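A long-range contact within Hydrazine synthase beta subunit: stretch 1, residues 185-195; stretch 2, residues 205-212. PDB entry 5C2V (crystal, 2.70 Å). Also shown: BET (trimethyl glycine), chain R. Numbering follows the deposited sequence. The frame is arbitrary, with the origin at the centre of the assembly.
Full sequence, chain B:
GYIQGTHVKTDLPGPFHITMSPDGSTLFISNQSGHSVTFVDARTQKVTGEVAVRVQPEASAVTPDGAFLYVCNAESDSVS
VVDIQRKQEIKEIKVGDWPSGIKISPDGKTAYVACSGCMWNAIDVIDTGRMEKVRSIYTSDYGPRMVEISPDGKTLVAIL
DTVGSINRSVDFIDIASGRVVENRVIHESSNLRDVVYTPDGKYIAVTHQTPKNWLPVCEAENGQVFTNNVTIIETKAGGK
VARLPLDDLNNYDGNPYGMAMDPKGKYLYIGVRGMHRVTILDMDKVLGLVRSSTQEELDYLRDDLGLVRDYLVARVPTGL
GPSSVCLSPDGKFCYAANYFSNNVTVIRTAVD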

# COMPACT_ATOMS: atom_id res chain seq x y z
N VAL B 185 25.64 -13.10 -34.93
CA VAL B 185 26.07 -11.78 -34.49
C VAL B 185 25.68 -11.48 -33.04
O VAL B 185 24.52 -11.65 -32.65
CB VAL B 185 25.48 -10.68 -35.40
CG1 VAL B 185 25.67 -9.31 -34.78
CG2 VAL B 185 26.11 -10.75 -36.78
N ILE B 186 26.65 -11.04 -32.24
CA ILE B 186 26.35 -10.51 -30.92
C ILE B 186 26.18 -9.01 -31.07
O ILE B 186 27.14 -8.29 -31.35
CB ILE B 186 27.47 -10.81 -29.90
CG1 ILE B 186 27.69 -12.32 -29.77
CG2 ILE B 186 27.13 -10.20 -28.55
CD1 ILE B 186 28.78 -12.69 -28.78
N HIS B 187 24.96 -8.53 -30.87
CA HIS B 187 24.65 -7.13 -31.13
C HIS B 187 25.20 -6.22 -30.04
O HIS B 187 25.15 -6.56 -28.85
CB HIS B 187 23.15 -6.93 -31.29
CG HIS B 187 22.62 -7.33 -32.63
ND1 HIS B 187 22.66 -8.63 -33.09
CD2 HIS B 187 22.06 -6.60 -33.62
CE1 HIS B 187 22.14 -8.68 -34.30
NE2 HIS B 187 21.77 -7.46 -34.65
N GLU B 188 25.72 -5.07 -30.46
CA GLU B 188 26.31 -4.08 -29.55
C GLU B 188 27.42 -4.67 -28.69
O GLU B 188 27.40 -4.56 -27.47
CB GLU B 188 25.22 -3.47 -28.66
CG GLU B 188 24.16 -2.70 -29.44
CD GLU B 188 23.22 -1.93 -28.54
OE1 GLU B 188 23.34 -2.06 -27.30
OE2 GLU B 188 22.37 -1.18 -29.07
N SER B 189 28.39 -5.30 -29.34
CA SER B 189 29.52 -5.89 -28.63
C SER B 189 30.86 -5.36 -29.13
O SER B 189 30.97 -4.90 -30.27
CB SER B 189 29.50 -7.42 -28.77
OG SER B 189 29.73 -7.81 -30.11
N SER B 190 31.87 -5.41 -28.27
CA SER B 190 33.23 -5.06 -28.64
C SER B 190 34.21 -5.84 -27.78
O SER B 190 33.84 -6.33 -26.71
CB SER B 190 33.46 -3.55 -28.50
OG SER B 190 33.47 -3.16 -27.14
N ASN B 191 35.45 -5.95 -28.24
CA ASN B 191 36.51 -6.60 -27.46
C ASN B 191 36.20 -8.04 -27.05
O ASN B 191 36.22 -8.35 -25.86
CB ASN B 191 36.83 -5.78 -26.21
CG ASN B 191 37.20 -4.35 -26.52
OD1 ASN B 191 37.81 -4.06 -27.54
ND2 ASN B 191 36.82 -3.44 -25.63
N LEU B 192 35.91 -8.92 -28.00
CA LEU B 192 35.63 -10.30 -27.61
C LEU B 192 36.97 -10.96 -27.32
O LEU B 192 37.79 -11.14 -28.22
CB LEU B 192 34.91 -11.06 -28.72
CG LEU B 192 33.46 -10.82 -29.15
CD1 LEU B 192 33.16 -9.37 -29.48
CD2 LEU B 192 33.14 -11.70 -30.35
N ARG B 193 37.20 -11.32 -26.06
CA ARG B 193 38.48 -11.89 -25.67
C ARG B 193 38.59 -13.42 -25.57
O ARG B 193 39.70 -13.95 -25.52
CB ARG B 193 38.90 -11.29 -24.33
CG ARG B 193 39.15 -9.79 -24.38
CD ARG B 193 40.38 -9.48 -25.22
NE ARG B 193 40.02 -8.78 -26.45
CZ ARG B 193 40.20 -7.48 -26.64
NH1 ARG B 193 40.76 -6.74 -25.70
NH2 ARG B 193 39.83 -6.93 -27.78
N ASP B 194 37.47 -14.13 -25.56
CA ASP B 194 37.52 -15.59 -25.41
C ASP B 194 36.22 -16.28 -25.83
O ASP B 194 35.17 -15.64 -25.91
CB ASP B 194 37.86 -15.96 -23.96
CG ASP B 194 38.63 -17.26 -23.86
OD1 ASP B 194 38.62 -18.04 -24.84
OD2 ASP B 194 39.25 -17.51 -22.80
N VAL B 195 36.30 -17.57 -26.11
CA VAL B 195 35.11 -18.40 -26.28
C VAL B 195 35.32 -19.80 -25.70
O VAL B 195 36.35 -20.43 -25.95
CB VAL B 195 34.71 -18.51 -27.77
CG1 VAL B 195 35.92 -18.80 -28.64
CG2 VAL B 195 33.61 -19.55 -27.96
N ALA B 205 30.18 -19.85 -24.20
CA ALA B 205 30.29 -18.59 -23.47
C ALA B 205 31.31 -17.68 -24.14
O ALA B 205 32.38 -18.14 -24.56
CB ALA B 205 30.65 -18.84 -22.02
N VAL B 206 30.97 -16.40 -24.25
CA VAL B 206 31.86 -15.41 -24.85
C VAL B 206 31.92 -14.14 -24.00
O VAL B 206 30.90 -13.48 -23.79
CB VAL B 206 31.41 -15.04 -26.28
CG1 VAL B 206 32.23 -13.87 -26.81
CG2 VAL B 206 31.51 -16.24 -27.21
N THR B 207 33.11 -13.79 -23.53
CA THR B 207 33.29 -12.56 -22.75
C THR B 207 33.51 -11.36 -23.66
O THR B 207 34.29 -11.43 -24.61
CB THR B 207 34.47 -12.67 -21.77
OG1 THR B 207 35.57 -13.32 -22.43
CG2 THR B 207 34.08 -13.47 -20.55
N HIS B 208 32.83 -10.26 -23.35
CA HIS B 208 32.96 -9.04 -24.16
C HIS B 208 32.44 -7.81 -23.43
O HIS B 208 32.05 -7.87 -22.26
CB HIS B 208 32.21 -9.20 -25.48
CG HIS B 208 30.73 -9.31 -25.33
ND1 HIS B 208 29.90 -8.20 -25.29
CD2 HIS B 208 29.92 -10.39 -25.20
CE1 HIS B 208 28.65 -8.59 -25.14
NE2 HIS B 208 28.63 -9.91 -25.09
N GLN B 209 32.46 -6.68 -24.13
CA GLN B 209 31.93 -5.43 -23.60
C GLN B 209 30.81 -4.89 -24.47
O GLN B 209 30.76 -5.13 -25.67
CB GLN B 209 33.04 -4.38 -23.48
CG GLN B 209 33.97 -4.57 -22.29
CD GLN B 209 34.93 -3.42 -22.11
OE1 GLN B 209 35.55 -2.96 -23.08
NE2 GLN B 209 35.06 -2.94 -20.88
N THR B 210 29.90 -4.15 -23.84
CA THR B 210 28.85 -3.45 -24.56
C THR B 210 29.05 -1.95 -24.44
O THR B 210 28.82 -1.37 -23.38
CB THR B 210 27.45 -3.82 -24.01
OG1 THR B 210 27.27 -5.24 -24.07
CG2 THR B 210 26.36 -3.13 -24.81
N PRO B 211 29.48 -1.32 -25.54
CA PRO B 211 29.58 0.14 -25.61
C PRO B 211 28.21 0.76 -25.83
O PRO B 211 27.39 0.13 -26.51
CB PRO B 211 30.49 0.38 -26.82
CG PRO B 211 30.65 -0.97 -27.51
CD PRO B 211 29.73 -1.94 -26.85
N LYS B 212 27.94 1.94 -25.30
CA LYS B 212 26.88 2.71 -25.91
C LYS B 212 27.61 3.79 -26.70
O LYS B 212 28.11 4.77 -26.14
CB LYS B 212 25.94 3.31 -24.86
CG LYS B 212 25.91 2.53 -23.54
CD LYS B 212 25.18 1.21 -23.65
CE LYS B 212 25.20 0.47 -22.31
NZ LYS B 212 24.33 -0.75 -22.33
N BET R . 18.90 -3.90 -31.59
CA BET R . 20.29 -3.93 -30.95
C BET R . 20.26 -4.83 -29.60
O BET R . 20.41 -4.17 -28.55
OXT BET R . 20.09 -6.06 -29.80
C1 BET R . 18.73 -2.65 -32.41
C2 BET R . 17.80 -3.91 -30.52
C3 BET R . 18.74 -5.07 -32.54
O HOH W 1 25.54 -6.32 -25.97

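How do the two backbones lie against each other? They run antiparallel, their N-to-C directions 170° apart and their axes 4.9 Å apart at the closest, and the shortest backbone hydrogen bonds join Ser190 and Gln209. There the amide Ser190 N donates to Gln209 O at 2.8 Å, and Gln209 N returns a bond to Ser190 O at 2.9 Å, a reciprocal pair that locks the register. Beyond it the ladder loosens: Asn191, with phi/psi of 56/57, departs from the extended shape, and the next backbone bond, Arg193 N to Thr207 O, is longer at 3.3 Å. CA-H...O contacts help to fill the gaps, as where Leu192 CA sits 3.5 Å from Thr207 O and Val195 CA 3.2 Å from Ala205 O.

What does Val206 fit into? Its side chain reaches into a hollow lined by three aliphatic residues of the first stretch. Its CG1 lies 4.1 Å from Ile186 CD1 and 4.0 Å from Leu192 CG, while its CG2 meets Val195 CB at 4.0 Å. The two methyls thus have different neighbours, and because all these groups are apolar and buried, close packing is what holds them together.

Where does the His208 ring go? Its CA-to-CB bond points toward the first stretch, and the residue has more area covered by the other stretch than any other here. Ile186 CG2 comes to 3.8 Å from His208 NE2, and Ser189 CB to 3.6 Å from His208 ND1, so the ring fills the space beside these two small bumps. At its base, His208 CB rests 4.1 Å from Leu192 CD1. A weak bond from His208 ND1 to its neighbour's Gln209 O, 3.2 Å long, helps hold the ring, and Ser189 is itself tied back by Ser189 OG donating to Ile186 O at 2.9 Å.

How is the polar side of the contact filled? Ser190 and Gln209 place their side chains on the same face of the sheet, and the end of Asn191 comes in to join Gln209: Asn191 ND2 donates to Gln209 OE1 at 2.9 Å, matching amide hydrogen to amide oxygen. Pro211 adds a blunt apolar edge, its CG 3.6 Å from Ser190 OG and its CD 3.6 Å from Glu188 O. The methyl Thr210 CG2 packs 3.2 Å from Glu188 O, and water 1 bridges the remaining gap, donating to His187 O at 2.9 Å and to Thr210 OG1 at 2.8 Å.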